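Local coordinates for protein benzoate 1,2-dioxygenase beta subunit (Burkholderia mallei ATCC 23344, PDB 3E99) that is the beta subunit of benzoate 1,2-dioxygenase, an enzyme that adds both atoms of dioxygen to the benzoate ring, and probably has a structural role, at residues F111-L116 against G128-A133; D105-R110 against I134-D139. One frame throughout, in Å; residues are numbered along the deposited sequence.

Contact 1: residues F111-L116 against G128-A133; sequences FNWHTL and GMSRYA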
ATOM      1  N   PHE A 111       3.798  -4.853  10.517  1.00 21.42           N
ATOM      2  CA  PHE A 111       3.288  -4.250   9.281  1.00 23.13           C
ATOM      3  C   PHE A 111       3.172  -5.311   8.192  1.00 20.16           C
ATOM      4  O   PHE A 111       3.798  -6.372   8.291  1.00 22.96           O
ATOM      5  CB  PHE A 111       4.121  -3.003   8.799  1.00 23.26           C
ATOM      6  CG  PHE A 111       5.573  -3.281   8.505  1.00 19.29           C
ATOM      7  CD1 PHE A 111       5.988  -3.789   7.267  1.00 18.27           C
ATOM      8  CD2 PHE A 111       6.515  -3.138   9.486  1.00 25.43           C
ATOM      9  CE1 PHE A 111       7.286  -4.068   7.030  1.00 19.75           C
ATOM     10  CE2 PHE A 111       7.817  -3.445   9.253  1.00 21.73           C
ATOM     11  CZ  PHE A 111       8.221  -3.903   8.019  1.00 24.88           C
ATOM     12  N   ASN A 112       2.328  -5.059   7.175  1.00 20.31           N
ATOM     13  CA  ASN A 112       2.261  -5.934   5.998  1.00 21.02           C
ATOM     14  C   ASN A 112       3.096  -5.308   4.904  1.00 24.00           C
ATOM     15  O   ASN A 112       3.335  -4.096   4.904  1.00 22.05           O
ATOM     16  CB  ASN A 112       0.800  -6.097   5.540  1.00 22.79           C
ATOM     17  CG  ASN A 112      -0.038  -6.839   6.553  1.00 22.55           C
ATOM     18  OD1 ASN A 112       0.520  -7.469   7.461  1.00 22.79           O
ATOM     19  ND2 ASN A 112      -1.375  -6.787   6.409  1.00 20.76           N
ATOM     20  N   TRP A 113       3.511  -6.095   3.934  1.00 22.37           N
ATOM     21  CA  TRP A 113       4.340  -5.553   2.886  1.00 20.93           C
ATOM     22  C   TRP A 113       4.172  -6.395   1.634  1.00 21.79           C
ATOM     23  O   TRP A 113       3.638  -7.520   1.645  1.00 23.08           O
ATOM     24  CB  TRP A 113       5.824  -5.493   3.361  1.00 19.06           C
ATOM     25  CG  TRP A 113       6.289  -6.825   3.796  1.00 21.71           C
ATOM     26  CD1 TRP A 113       6.326  -7.297   5.096  1.00 23.88           C
ATOM     27  CD2 TRP A 113       6.788  -7.882   2.978  1.00 23.58           C
ATOM     28  NE1 TRP A 113       6.800  -8.557   5.117  1.00 25.89           N
ATOM     29  CE2 TRP A 113       7.104  -8.955   3.844  1.00 27.58           C
ATOM     30  CE3 TRP A 113       7.035  -8.032   1.600  1.00 23.90           C
ATOM     31  CZ2 TRP A 113       7.592 -10.155   3.389  1.00 23.84           C
ATOM     32  CZ3 TRP A 113       7.545  -9.208   1.157  1.00 22.36           C
ATOM     33  CH2 TRP A 113       7.828 -10.271   2.045  1.00 24.47           C
ATOM     34  N   HIS A 114       4.544  -5.781   0.527  1.00 22.66           N
ATOM     35  CA  HIS A 114       4.384  -6.328  -0.795  1.00 19.25           C
ATOM     36  C   HIS A 114       5.510  -5.675  -1.593  1.00 19.38           C
ATOM     37  O   HIS A 114       5.560  -4.470  -1.800  1.00 22.07           O
ATOM     38  CB  HIS A 114       3.002  -6.007  -1.392  1.00 20.09           C
ATOM     39  CG  HIS A 114       2.809  -6.467  -2.804  1.00 18.30           C
ATOM     40  ND1 HIS A 114       1.972  -5.824  -3.692  1.00 23.23           N
ATOM     41  CD2 HIS A 114       3.348  -7.508  -3.486  1.00 25.70           C
ATOM     42  CE1 HIS A 114       1.984  -6.463  -4.854  1.00 22.73           C
ATOM     43  NE2 HIS A 114       2.830  -7.479  -4.759  1.00 20.90           N
ATOM     44  N   THR A 115       6.458  -6.495  -1.999  1.00 20.82           N
ATOM     45  CA  THR A 115       7.514  -6.060  -2.817  1.00 22.00           C
ATOM     46  C   THR A 115       7.232  -6.561  -4.201  1.00 20.47           C
ATOM     47  O   THR A 115       7.009  -7.751  -4.403  1.00 23.24           O
ATOM     48  CB  THR A 115       8.848  -6.661  -2.343  1.00 21.61           C
ATOM     49  OG1 THR A 115       9.029  -6.306  -0.973  1.00 25.81           O
ATOM     50  CG2 THR A 115       9.995  -6.062  -3.186  1.00 21.04           C
ATOM     51  N   LEU A 116       7.301  -5.647  -5.152  1.00 22.00           N
ATOM     52  CA  LEU A 116       7.157  -5.976  -6.543  1.00 21.86           C
ATOM     53  C   LEU A 116       8.579  -5.954  -7.145  1.00 23.83           C
ATOM     54  O   LEU A 116       9.398  -5.161  -6.743  1.00 24.59           O
ATOM     55  CB  LEU A 116       6.229  -4.951  -7.180  1.00 21.82           C
ATOM     56  CG  LEU A 116       4.745  -5.200  -6.906  1.00 21.35           C
ATOM     57  CD1 LEU A 116       3.951  -3.916  -7.034  1.00 24.16           C
ATOM     58  CD2 LEU A 116       4.185  -6.325  -7.806  1.00 23.43           C
ATOM     59  N   GLY A 128       3.861 -10.398   2.710  1.00 21.46           N
ATOM     60  CA  GLY A 128       3.744 -10.967   4.025  1.00 22.41           C
ATOM     61  C   GLY A 128       3.690  -9.926   5.115  1.00 22.82           C
ATOM     62  O   GLY A 128       3.220  -8.787   4.883  1.00 22.75           O
HETATM   63  N   MSE A 129       4.124 -10.334   6.308  1.00 21.27           N
HETATM   64  CA  MSE A 129       4.103  -9.490   7.488  1.00 26.54           C
HETATM   65  C   MSE A 129       5.506  -9.431   8.063  1.00 25.54           C
HETATM   66  O   MSE A 129       6.322 -10.354   7.881  1.00 25.88           O
HETATM   67  CB  MSE A 129       3.121 -10.104   8.481  1.00 27.51           C
HETATM   68  CG  MSE A 129       3.148  -9.563   9.834  1.00 34.37           C
HETATM   69 SE   MSE A 129       4.405 -10.568  10.923  0.75 32.87          SE
HETATM   70  CE  MSE A 129       4.111  -9.486  12.175  1.00 25.54           C
ATOM     71  N   SER A 130       5.795  -8.346   8.755  1.00 23.39           N
ATOM     72  CA  SER A 130       7.045  -8.208   9.451  1.00 24.73           C
ATOM     73  C   SER A 130       6.821  -7.575  10.806  1.00 23.60           C
ATOM     74  O   SER A 130       5.842  -6.827  10.972  1.00 23.62           O
ATOM     75  CB  SER A 130       8.037  -7.369   8.613  1.00 23.34           C
ATOM     76  OG  SER A 130       8.518  -8.138   7.539  1.00 23.67           O
ATOM     77  N   ARG A 131       7.687  -7.946  11.764  1.00 24.00           N
ATOM     78  CA  ARG A 131       7.802  -7.320  13.062  1.00 25.09           C
ATOM     79  C   ARG A 131       9.207  -6.763  13.233  1.00 22.97           C
ATOM     80  O   ARG A 131      10.206  -7.447  13.052  1.00 23.99           O
ATOM     81  CB  ARG A 131       7.464  -8.308  14.198  1.00 25.71           C
ATOM     82  CG  ARG A 131       7.499  -7.687  15.560  1.00 28.28           C
ATOM     83  CD  ARG A 131       6.947  -8.608  16.661  1.00 28.88           C
ATOM     84  NE  ARG A 131       5.496  -8.756  16.528  1.00 25.38           N
ATOM     85  CZ  ARG A 131       4.866  -9.852  16.065  1.00 23.43           C
ATOM     86  NH1 ARG A 131       5.536 -10.933  15.716  1.00 29.21           N
ATOM     87  NH2 ARG A 131       3.548  -9.844  15.965  1.00 33.62           N
ATOM     88  N   TYR A 132       9.287  -5.481  13.546  1.00 24.83           N
ATOM     89  CA  TYR A 132      10.559  -4.824  13.815  1.00 25.40           C
ATOM     90  C   TYR A 132      10.602  -4.325  15.272  1.00 24.77           C
ATOM     91  O   TYR A 132       9.625  -3.778  15.759  1.00 22.81           O
ATOM     92  CB  TYR A 132      10.735  -3.613  12.914  1.00 25.68           C
ATOM     93  CG  TYR A 132      11.237  -3.806  11.504  1.00 23.32           C
ATOM     94  CD1 TYR A 132      10.936  -4.940  10.761  1.00 28.53           C
ATOM     95  CD2 TYR A 132      11.865  -2.730  10.847  1.00 23.77           C
ATOM     96  CE1 TYR A 132      11.370  -5.054   9.441  1.00 25.31           C
ATOM     97  CE2 TYR A 132      12.243  -2.811   9.520  1.00 23.54           C
ATOM     98  CZ  TYR A 132      12.022  -3.970   8.826  1.00 21.64           C
ATOM     99  OH  TYR A 132      12.431  -4.041   7.511  1.00 24.10           O
ATOM    100  N   ALA A 133      11.738  -4.508  15.945  1.00 24.25           N
ATOM    101  CA  ALA A 133      12.100  -3.717  17.129  1.00 23.65           C
ATOM    102  C   ALA A 133      13.197  -2.760  16.711  1.00 21.37           C
ATOM    103  O   ALA A 133      14.227  -3.192  16.167  1.00 23.01           O
ATOM    104  CB  ALA A 133      12.595  -4.616  18.261  1.00 24.05           C
TER

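Contact 2: residues D105-R110 against I134-D139; sequences DVHTVR and IDFSGD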
ATOM      1  N   ASP A 105      13.456   3.649  24.570  1.00 30.47           N
ATOM      2  CA  ASP A 105      13.580   4.153  23.204  1.00 30.29           C
ATOM      3  C   ASP A 105      13.531   3.018  22.165  1.00 31.33           C
ATOM      4  O   ASP A 105      13.794   3.259  20.973  1.00 29.68           O
ATOM      5  CB  ASP A 105      14.886   4.932  23.058  1.00 33.43           C
ATOM      6  CG  ASP A 105      14.863   6.279  23.783  1.00 28.75           C
ATOM      7  OD1 ASP A 105      13.819   6.977  23.735  1.00 42.41           O
ATOM      8  OD2 ASP A 105      15.902   6.630  24.377  1.00 42.65           O
ATOM      9  N   VAL A 106      13.205   1.793  22.611  1.00 29.54           N
ATOM     10  CA  VAL A 106      13.017   0.673  21.699  1.00 27.67           C
ATOM     11  C   VAL A 106      11.529   0.465  21.412  1.00 25.92           C
ATOM     12  O   VAL A 106      10.729   0.123  22.302  1.00 24.01           O
ATOM     13  CB  VAL A 106      13.628  -0.630  22.176  1.00 27.93           C
ATOM     14  CG1 VAL A 106      13.478  -1.671  21.085  1.00 30.16           C
ATOM     15  CG2 VAL A 106      15.152  -0.469  22.565  1.00 25.14           C
ATOM     16  N   HIS A 107      11.197   0.621  20.139  1.00 24.41           N
ATOM     17  CA  HIS A 107       9.825   0.620  19.667  1.00 23.89           C
ATOM     18  C   HIS A 107       9.601  -0.596  18.794  1.00 26.00           C
ATOM     19  O   HIS A 107      10.417  -0.884  17.925  1.00 24.01           O
ATOM     20  CB  HIS A 107       9.556   1.902  18.892  1.00 25.05           C
ATOM     21  CG  HIS A 107       9.433   3.108  19.767  1.00 23.42           C
ATOM     22  ND1 HIS A 107       8.220   3.588  20.192  1.00 28.20           N
ATOM     23  CD2 HIS A 107      10.375   3.913  20.316  1.00 28.39           C
ATOM     24  CE1 HIS A 107       8.415   4.636  20.974  1.00 34.71           C
ATOM     25  NE2 HIS A 107       9.714   4.856  21.067  1.00 26.06           N
ATOM     26  N   THR A 108       8.529  -1.338  19.066  1.00 25.06           N
ATOM     27  CA  THR A 108       8.212  -2.539  18.325  1.00 22.09           C
ATOM     28  C   THR A 108       6.922  -2.316  17.537  1.00 25.14           C
ATOM     29  O   THR A 108       5.909  -1.885  18.102  1.00 26.25           O
ATOM     30  CB  THR A 108       8.082  -3.754  19.274  1.00 25.09           C
ATOM     31  OG1 THR A 108       9.309  -3.949  20.004  1.00 24.01           O
ATOM     32  CG2 THR A 108       7.774  -5.051  18.498  1.00 25.14           C
ATOM     33  N   VAL A 109       6.964  -2.620  16.226  1.00 25.68           N
ATOM     34  CA  VAL A 109       5.836  -2.423  15.322  1.00 25.42           C
ATOM     35  C   VAL A 109       5.669  -3.666  14.446  1.00 23.99           C
ATOM     36  O   VAL A 109       6.631  -4.435  14.253  1.00 25.08           O
ATOM     37  CB  VAL A 109       6.067  -1.204  14.403  1.00 29.35           C
ATOM     38  CG1 VAL A 109       6.164   0.100  15.265  1.00 31.19           C
ATOM     39  CG2 VAL A 109       7.339  -1.401  13.599  1.00 25.09           C
ATOM     40  N   ARG A 110       4.475  -3.860  13.916  1.00 23.12           N
ATOM     41  CA  ARG A 110       4.246  -4.869  12.877  1.00 22.77           C
ATOM     42  C   ARG A 110       3.655  -4.209  11.669  1.00 23.74           C
ATOM     43  O   ARG A 110       3.042  -3.121  11.760  1.00 21.39           O
ATOM     44  CB  ARG A 110       3.315  -5.961  13.356  1.00 23.72           C
ATOM     45  CG  ARG A 110       1.899  -5.536  13.579  1.00 25.17           C
ATOM     46  CD  ARG A 110       1.033  -6.661  13.947  1.00 28.57           C
ATOM     47  NE  ARG A 110       0.741  -7.565  12.850  1.00 26.96           N
ATOM     48  CZ  ARG A 110       0.383  -8.833  13.018  1.00 33.98           C
ATOM     49  NH1 ARG A 110       0.275  -9.367  14.234  1.00 33.84           N
ATOM     50  NH2 ARG A 110       0.081  -9.571  11.967  1.00 26.72           N
ATOM     51  N   ILE A 134      12.987  -1.475  16.970  1.00 23.45           N
ATOM     52  CA  ILE A 134      13.867  -0.428  16.483  1.00 25.72           C
ATOM     53  C   ILE A 134      14.291   0.451  17.657  1.00 28.28           C
ATOM     54  O   ILE A 134      13.439   0.973  18.368  1.00 26.96           O
ATOM     55  CB  ILE A 134      13.164   0.473  15.453  1.00 25.28           C
ATOM     56  CG1 ILE A 134      12.570  -0.330  14.303  1.00 21.91           C
ATOM     57  CG2 ILE A 134      14.134   1.512  14.924  1.00 20.29           C
ATOM     58  CD1 ILE A 134      11.431   0.381  13.595  1.00 28.41           C
ATOM     59  N   ASP A 135      15.601   0.629  17.806  1.00 26.13           N
ATOM     60  CA  ASP A 135      16.200   1.459  18.844  1.00 24.60           C
ATOM     61  C   ASP A 135      16.348   2.899  18.371  1.00 26.62           C
ATOM     62  O   ASP A 135      17.098   3.198  17.409  1.00 25.55           O
ATOM     63  CB  ASP A 135      17.572   0.882  19.206  1.00 27.12           C
ATOM     64  CG  ASP A 135      18.293   1.677  20.291  1.00 29.62           C
ATOM     65  OD1 ASP A 135      17.716   2.607  20.908  1.00 27.01           O
ATOM     66  OD2 ASP A 135      19.459   1.348  20.513  1.00 26.89           O
ATOM     67  N   PHE A 136      15.584   3.797  18.985  1.00 24.28           N
ATOM     68  CA  PHE A 136      15.662   5.210  18.644  1.00 26.49           C
ATOM     69  C   PHE A 136      16.527   6.042  19.598  1.00 27.87           C
ATOM     70  O   PHE A 136      16.490   7.273  19.555  1.00 30.00           O
ATOM     71  CB  PHE A 136      14.266   5.823  18.562  1.00 28.36           C
ATOM     72  CG  PHE A 136      13.479   5.418  17.334  1.00 27.06           C
ATOM     73  CD1 PHE A 136      12.731   4.243  17.317  1.00 27.83           C
ATOM     74  CD2 PHE A 136      13.469   6.228  16.205  1.00 29.77           C
ATOM     75  CE1 PHE A 136      11.993   3.888  16.214  1.00 32.02           C
ATOM     76  CE2 PHE A 136      12.703   5.870  15.092  1.00 29.36           C
ATOM     77  CZ  PHE A 136      11.994   4.700  15.097  1.00 25.55           C
ATOM     78  N   SER A 137      17.340   5.395  20.419  1.00 30.55           N
ATOM     79  CA  SER A 137      18.154   6.118  21.402  1.00 28.69           C
ATOM     80  C   SER A 137      19.298   6.961  20.782  1.00 31.24           C
ATOM     81  O   SER A 137      19.634   8.024  21.304  1.00 31.73           O
ATOM     82  CB  SER A 137      18.715   5.142  22.424  1.00 28.82           C
ATOM     83  OG  SER A 137      19.571   4.214  21.806  1.00 26.28           O
ATOM     84  N   GLY A 138      19.855   6.513  19.658  1.00 32.52           N
ATOM     85  CA  GLY A 138      20.922   7.269  18.959  1.00 32.96           C
ATOM     86  C   GLY A 138      20.412   8.387  18.063  1.00 34.13           C
ATOM     87  O   GLY A 138      19.223   8.666  18.014  1.00 34.44           O
ATOM     88  N   ASP A 139      21.310   9.024  17.322  1.00 35.88           N
ATOM     89  CA  ASP A 139      20.897  10.093  16.428  1.00 37.95           C
ATOM     90  C   ASP A 139      20.196   9.542  15.187  1.00 38.05           C
ATOM     91  O   ASP A 139      19.384  10.247  14.574  1.00 41.02           O
ATOM     92  CB  ASP A 139      22.091  10.979  16.057  1.00 40.13           C
ATOM     93  CG  ASP A 139      22.633  11.737  17.256  1.00 46.43           C
ATOM     94  OD1 ASP A 139      21.856  12.452  17.945  1.00 50.09           O
ATOM     95  OD2 ASP A 139      23.849  11.606  17.515  1.00 57.36           O
TER

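Contact 1: residues F111-L116 against G128-A133
Phe111 and Trp113 pair with Ser130 and Gly128 as successive hydrogen-bonded pairs of an antiparallel hairpin, with the non-hydrogen-bonded pair Asn112 and Met129 between them and the short strand axes 130° apart. Ser130 N gives a short bond of 2.8 Å to Phe111 O, and Trp113 N reaches Gly128 O at 2.9 Å; in each of these two pairs the reverse bond is also made. Phe111 and Trp113 both place CG in the crowded position between backbone N and carbonyl carbon (chi1 near 60° in both). The end of each side chain comes nearer the partner strand than its start. Ser130 CB lies over one face of the Phe111 ring, 3.5 Å from its CZ. The far rim of that ring then points at a face of Tyr132 in an edge-to-face pair, planes at 73°, with Phe111 CZ 3.6 Å from Tyr132 CE1. The indole of Trp113 lies flat against Gly128, whose N stands 3.6 Å above the ring centre and whose CA makes a CH-pi contact with the five-membered ring. Ser130 OG sits 3.0 Å from Trp113 NE1. On the other face of the sheet, CB of Met129, a selenomethionine, lies 3.8 Å from Asn112 OD1. The chemistry thus differs by face: the ring face is mainly aromatic, with its polar tip at Tyr132 OH held by Glu17 and Lys146, whereas the amide of Asn112 bonds through ND2 to His92 O of a second subunit.

Contact 2: residues D105-R110 against I134-D139
His107 and Ile134 form an antiparallel hydrogen-bonded pair, and beyond the non-hydrogen-bonded pair of Val106 and Asp135 the chains stay joined by a bond from Phe136 N to Asp105 O. This last bond is short and straight, 2.7 Å with 170° at the hydrogen, although Asp105 and Phe136 already lie outside the strands. The tight part is on the face of His107 and Ile134. There the imidazole and the Phe136 ring are nearly perpendicular, planes at 88°, and His107 CD2 approaches Phe136 CD1 to 3.8 Å. Packing thins toward Val109, whose CG2 is 4.5 Å from Ile134 CD1. The more open side carries Val106, Asp135 and exposed Ser137. CG of Asp135 is anti to its backbone N (chi1 -180°), beside the carbonyl carbon, and Asp135 OD1 accepts from Ser137 N at 2.9 Å, an Asx turn, and from Ser137 OG at 2.6 Å, both from the same face of the carboxylate plane. Asp135 OD2 forms a salt bridge with Arg34. Asp105 OD2 rests against Ser137 CB at 3.7 Å, and Lys3 bonds to the carbonyls of Phe136 and Gly138. Helix 7-22 lies over the inner face, with Ile10 against His107, Val109 and Phe136 and with Phe13 against Ile134, while strand 89-103 flanks 106-110 and strand 142-150 pairs with Asp135.

Overall arrangement
Both contacts belong to one long beta hairpin, strands 106-119 and 122-135, and their centres lie about 17 Å apart. In chain order the segments run 105-110, 111-116, 128-133 and 134-139, so contact 1 lies nearer the hairpin turn and contact 2 at the open end. They meet where Tyr132 O probably accepts a hydrogen bond from Val109 N, which continues the pairing between them. The hairpin sits inside the mixed sheet, between strands 89-103 and 142-150, in a fold of the NTF2 clan. Contact 1 is deeply buried and borders neighbouring subunits of the trimer; contact 2 is partly buried, at the end of the hairpin where the strands give way to loops.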